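Local coordinates for protein translation factor SUI1 homolog (Pyrococcus horikoshii, PDB 5ZCY) that probably takes part in the initiation of translation as an mRNA-binding factor of the SUI1 family, at residues G42-E45 with K46-D49. Numbering follows the deposited sequence.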
loop_
_atom_site.group_PDB
_atom_site.type_symbol
_atom_site.label_atom_id
_atom_site.label_comp_id
_atom_site.label_asym_id
_atom_site.label_seq_id
_atom_site.Cartn_x
_atom_site.Cartn_y
_atom_site.Cartn_z
ATOM N N GLY A 42 1.954 1.931 -7.374
ATOM C CA GLY A 42 2.770 1.044 -8.196
ATOM C C GLY A 42 2.299 -0.363 -8.410
ATOM O O GLY A 42 2.853 -1.141 -9.237
ATOM N N ILE A 43 1.269 -0.767 -7.687
ATOM C CA ILE A 43 0.626 -2.036 -7.981
ATOM C C ILE A 43 -0.139 -1.863 -9.295
ATOM O O ILE A 43 -0.872 -0.899 -9.453
ATOM C CB ILE A 43 -0.289 -2.457 -6.872
ATOM C CG1 ILE A 43 0.496 -2.796 -5.622
ATOM C CG2 ILE A 43 -1.102 -3.716 -7.274
ATOM C CD1 ILE A 43 -0.337 -2.974 -4.360
ATOM N N ASP A 44 0.018 -2.800 -10.226
ATOM C CA ASP A 44 -0.528 -2.669 -11.582
ATOM C C ASP A 44 -2.079 -2.760 -11.480
ATOM O O ASP A 44 -2.662 -3.831 -11.174
ATOM C CB ASP A 44 0.036 -3.822 -12.384
ATOM C CG ASP A 44 -0.378 -3.808 -13.834
ATOM O OD1 ASP A 44 -1.422 -3.253 -14.170
ATOM O OD2 ASP A 44 0.461 -4.319 -14.642
ATOM N N GLU A 45 -2.700 -1.630 -11.692
ATOM C CA GLU A 45 -4.115 -1.460 -11.524
ATOM C C GLU A 45 -4.880 -2.172 -12.665
ATOM O O GLU A 45 -6.045 -2.470 -12.515
ATOM C CB GLU A 45 -4.464 0.003 -11.346
ATOM C CG GLU A 45 -4.240 0.819 -12.571
ATOM C CD GLU A 45 -4.705 2.237 -12.417
ATOM O OE1 GLU A 45 -3.895 3.088 -12.775
ATOM O OE2 GLU A 45 -5.852 2.489 -11.960
ATOM N N LYS A 46 -4.201 -2.441 -13.772
ATOM C CA LYS A 46 -4.832 -3.182 -14.883
ATOM C C LYS A 46 -4.947 -4.661 -14.540
ATOM O O LYS A 46 -5.966 -5.267 -14.818
ATOM C CB LYS A 46 -4.021 -3.017 -16.213
ATOM C CG LYS A 46 -4.450 -3.827 -17.425
ATOM C CD LYS A 46 -3.828 -3.356 -18.765
ATOM C CE LYS A 46 -2.322 -3.582 -18.897
ATOM N NZ LYS A 46 -1.671 -2.903 -20.065
ATOM N N GLU A 47 -3.919 -5.260 -13.973
ATOM C CA GLU A 47 -3.860 -6.619 -13.704
ATOM C C GLU A 47 -4.609 -6.979 -12.387
ATOM O O GLU A 47 -5.186 -8.001 -12.291
ATOM C CB GLU A 47 -2.399 -7.105 -13.558
ATOM C CG GLU A 47 -1.415 -7.000 -14.692
ATOM C CD GLU A 47 -0.175 -7.877 -14.392
ATOM O OE1 GLU A 47 0.950 -7.447 -14.708
ATOM O OE2 GLU A 47 -0.364 -8.983 -13.848
ATOM N N PHE A 48 -4.451 -6.111 -11.355
ATOM C CA PHE A 48 -4.989 -6.435 -10.015
ATOM C C PHE A 48 -6.037 -5.465 -9.607
ATOM O O PHE A 48 -6.118 -4.389 -10.084
ATOM C CB PHE A 48 -3.825 -6.414 -8.982
ATOM C CG PHE A 48 -2.597 -7.249 -9.444
ATOM C CD1 PHE A 48 -2.752 -8.568 -9.683
ATOM C CD2 PHE A 48 -1.415 -6.701 -9.592
ATOM C CE1 PHE A 48 -1.697 -9.339 -10.149
ATOM C CE2 PHE A 48 -0.314 -7.494 -10.033
ATOM C CZ PHE A 48 -0.505 -8.758 -10.271
ATOM N N ASP A 49 -6.932 -5.960 -8.762
ATOM C CA ASP A 49 -8.098 -5.164 -8.286
ATOM C C ASP A 49 -7.647 -4.410 -7.027
ATOM O O ASP A 49 -7.606 -5.022 -5.884
ATOM C CB ASP A 49 -9.230 -6.112 -7.938
ATOM C CG ASP A 49 -10.431 -5.443 -7.448
ATOM O OD1 ASP A 49 -10.449 -4.223 -7.215
ATOM O OD2 ASP A 49 -11.440 -6.147 -7.283
#
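Asp-44 turns its carboxylate onto the residues that follow it, and its OD1 accepts from two successive backbone amides, Lys-46 N at 2.9 Å and Glu-47 N at 3.2 Å. The two donors reach that oxygen differently: the Lys-46 amide arrives nearly along the C-O axis, through a bent bond of 131°, whereas the Glu-47 amide comes from above the carboxylate plane. With CG anti to the backbone N (chi1 -177°), the carboxylate is carried beside its own carbonyl and in front of both N-H groups. The backbone closes the same turn, since Phe-48 N donates to Asp-44 O at 2.9 Å. OD1 with the amide of Lys-46 makes an Asx turn, and together with the bond from Phe-48 N, four residues on, it makes an Asx motif in the connection between strand 36-41 and helix 50-61. On its inner side Ile-43 CG2 meets Phe-48 CD2 at 3.8 Å, the two side chains crossing at about a right angle. Ile-43 is buried, resting also on Leu-50 and Phe-91, whereas Phe-48 lies at the surface and leans on Ile-43 and Ile-53, with Glu-47 CB over one ring face.

The outer side is looser. Glu-45 is exposed, though its side chain touches Leu-50; the end of Lys-46 leads outward, and its NZ stays 5.9 Å from Asp-44 OD1, too far for a salt bridge. Glu-47 OE1 lies 3.2 Å from Asp-44 OD2, with the carboxylate planes 71° apart. Two amides drawing on OD1 would favour a charged Asp-44, and Arg-23, which touches its side chain, could offset some of that charge; Glu-47, whose OE1 faces OD2 as a like charge, would oppose the charged state, perhaps raising the proton affinity of one acid.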